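Local coordinates for protein adenosylmethionine-8-amino-7-oxononanoate aminotransferase (Methanocaldococcus jannaschii, PDB 6ZHK) that probably transfers the amino group of S-adenosyl-L-methionine to 8-amino-7-oxononanoate, giving 7,8-diaminononanoate for biotin biosynthesis with pyridoxal 5'-phosphate as cofactor, at residues 147-152 and 226-231. Residues are numbered along the deposited sequence; the frame is centred on the assembly and turned at random.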
loop_
_atom_site.group_PDB
_atom_site.type_symbol
_atom_site.label_atom_id
_atom_site.label_comp_id
_atom_site.label_asym_id
_atom_site.label_seq_id
_atom_site.Cartn_x
_atom_site.Cartn_y
_atom_site.Cartn_z
ATOM N N LYS A 147 -10.084 -6.109 21.057
ATOM C CA LYS A 147 -11.109 -6.497 20.114
ATOM C C LYS A 147 -11.668 -5.253 19.442
ATOM O O LYS A 147 -11.287 -4.127 19.755
ATOM C CB LYS A 147 -12.193 -7.356 20.790
ATOM C CG LYS A 147 -11.718 -8.777 21.156
ATOM C CD LYS A 147 -12.822 -9.676 21.687
ATOM C CE LYS A 147 -12.520 -11.162 21.611
ATOM N NZ LYS A 147 -11.224 -11.490 22.264
ATOM N N PHE A 148 -12.481 -5.484 18.420
ATOM C CA PHE A 148 -13.073 -4.369 17.712
ATOM C C PHE A 148 -14.538 -4.699 17.462
ATOM O O PHE A 148 -14.946 -5.842 17.615
ATOM C CB PHE A 148 -12.367 -4.157 16.382
ATOM C CG PHE A 148 -12.560 -5.335 15.494
ATOM C CD1 PHE A 148 -11.671 -6.398 15.531
ATOM C CD2 PHE A 148 -13.690 -5.416 14.675
ATOM C CE1 PHE A 148 -11.911 -7.514 14.766
ATOM C CE2 PHE A 148 -13.921 -6.526 13.892
ATOM C CZ PHE A 148 -13.008 -7.582 13.940
ATOM N N ILE A 149 -15.286 -3.684 17.076
ATOM C CA ILE A 149 -16.642 -3.883 16.616
ATOM C C ILE A 149 -16.751 -3.330 15.201
ATOM O O ILE A 149 -16.314 -2.202 14.899
ATOM C CB ILE A 149 -17.616 -3.089 17.530
ATOM C CG1 ILE A 149 -17.733 -3.752 18.905
ATOM C CG2 ILE A 149 -18.971 -3.087 16.832
ATOM C CD1 ILE A 149 -18.481 -2.911 19.950
ATOM N N SER A 150 -17.394 -4.102 14.340
ATOM C CA SER A 150 -17.682 -3.628 13.002
ATOM C C SER A 150 -19.031 -4.240 12.578
ATOM O O SER A 150 -19.845 -4.583 13.449
ATOM C CB SER A 150 -16.533 -4.040 12.137
ATOM O OG SER A 150 -16.705 -3.515 10.835
ATOM N N VAL A 151 -19.270 -4.340 11.260
ATOM C CA VAL A 151 -20.516 -4.907 10.734
ATOM C C VAL A 151 -20.247 -6.012 9.744
ATOM O O VAL A 151 -19.248 -6.015 9.038
ATOM C CB VAL A 151 -21.451 -3.844 10.118
ATOM C CG1 VAL A 151 -22.015 -2.939 11.201
ATOM C CG2 VAL A 151 -20.807 -3.043 8.987
ATOM N N LYS A 152 -21.172 -6.983 9.725
ATOM C CA LYS A 152 -21.136 -8.015 8.702
ATOM C C LYS A 152 -21.291 -7.350 7.328
ATOM O O LYS A 152 -22.055 -6.376 7.189
ATOM C CB LYS A 152 -22.270 -8.998 8.946
ATOM C CG LYS A 152 -22.091 -9.915 10.166
ATOM C CD LYS A 152 -23.400 -10.631 10.509
ATOM C CE LYS A 152 -23.488 -10.984 11.981
ATOM N NZ LYS A 152 -24.398 -12.131 12.231
ATOM N N GLU A 226 -15.197 -2.004 27.172
ATOM C CA GLU A 226 -13.932 -1.955 27.896
ATOM C C GLU A 226 -12.979 -3.000 27.301
ATOM O O GLU A 226 -11.844 -3.086 27.726
ATOM C CB GLU A 226 -14.129 -2.176 29.408
ATOM C CG GLU A 226 -14.891 -0.994 30.042
ATOM C CD GLU A 226 -15.137 -0.998 31.550
ATOM O OE1 GLU A 226 -14.267 -1.429 32.309
ATOM O OE2 GLU A 226 -16.224 -0.572 31.972
ATOM N N GLU A 227 -13.434 -3.776 26.323
ATOM C CA GLU A 227 -12.543 -4.757 25.702
ATOM C C GLU A 227 -12.260 -4.427 24.244
ATOM O O GLU A 227 -11.663 -5.243 23.516
ATOM C CB GLU A 227 -13.067 -6.191 25.820
ATOM C CG GLU A 227 -14.254 -6.539 24.954
ATOM C CD GLU A 227 -14.954 -7.851 25.341
ATOM O OE1 GLU A 227 -14.488 -8.912 24.899
ATOM O OE2 GLU A 227 -15.991 -7.820 26.080
ATOM N N VAL A 228 -12.643 -3.229 23.805
ATOM C CA VAL A 228 -12.630 -2.932 22.363
ATOM C C VAL A 228 -11.770 -1.686 22.126
ATOM O O VAL A 228 -11.861 -0.745 22.920
ATOM C CB VAL A 228 -14.107 -2.761 21.920
ATOM C CG1 VAL A 228 -14.321 -1.746 20.810
ATOM C CG2 VAL A 228 -14.727 -4.118 21.570
ATOM N N PHE A 229 -10.893 -1.702 21.098
ATOM C CA PHE A 229 -10.080 -0.524 20.767
ATOM C C PHE A 229 -10.659 0.353 19.657
ATOM O O PHE A 229 -10.208 1.502 19.490
ATOM C CB PHE A 229 -8.620 -0.896 20.492
ATOM C CG PHE A 229 -8.459 -1.790 19.293
ATOM C CD1 PHE A 229 -8.404 -1.216 18.021
ATOM C CD2 PHE A 229 -8.459 -3.175 19.410
ATOM C CE1 PHE A 229 -8.258 -2.024 16.888
ATOM C CE2 PHE A 229 -8.264 -3.975 18.282
ATOM C CZ PHE A 229 -8.162 -3.407 17.017
ATOM N N CYS A 230 -11.659 -0.162 18.936
ATOM C CA CYS A 230 -12.372 0.720 18.013
ATOM C C CYS A 230 -13.696 0.110 17.548
ATOM O O CYS A 230 -13.957 -1.067 17.781
ATOM C CB CYS A 230 -11.499 0.983 16.788
ATOM S SG CYS A 230 -11.382 -0.466 15.687
ATOM N N VAL A 231 -14.571 0.984 17.007
ATOM C CA VAL A 231 -15.697 0.665 16.146
ATOM C C VAL A 231 -15.318 1.260 14.788
ATOM O O VAL A 231 -14.783 2.351 14.751
ATOM C CB VAL A 231 -17.007 1.284 16.669
ATOM C CG1 VAL A 231 -18.063 1.243 15.548
ATOM C CG2 VAL A 231 -17.479 0.574 17.954
#
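Inside the mixed central sheet of this class-III aminotransferase, K147 to I149 of strand 147-151 run parallel to V228 to V231 of the neighbouring strand, which is broken at F229. K147 pairs with V228 but I149 with V231, so the second strand spends one residue more than the first. The ladder survives the break. K147 N donates to E227 O at 3.0 Å, F229 N to K147 O at 2.8 Å, and past the corner I149 N finds C230 O at 3.0 Å. CA-H groups add weaker contacts: V228 to K147 O, F148 to C230 O and V231 to I149 O.

F229 takes a chi1 of 63°, with CG between its backbone N and carbonyl carbon, and the ring comes back over the first strand. Its CD2 sits 3.0 Å from K147 O, the ring oblique to that oxygen, while CZ reaches F148 CB at 4.3 Å. Beyond, the ring packs on I130, A133 and Y137 of helix 122-140 and on L178 of the second subunit. An alanine at F229 would probably open a gap between F148, that helix and L178 of the other subunit and strip the ring from beside K147 O.

On the face carrying F148 and C230, SG of C230 lies 3.9 Å from F148 CB. On the other face, V231 CG2 touches I149 CB at 3.7 Å, and I149 CG1 meets V228 CG2 roughly at a right angle, with I149 and V231 covered by helix 211-224.

At the partly exposed end, K147 NZ stays 4.9 Å from E227 OE1, whose hydrogen bond goes to Y183; attraction between the two charges is likely to be modest. Backbone bonds thus set the alignment, and apolar side chains pack around F148 and I149.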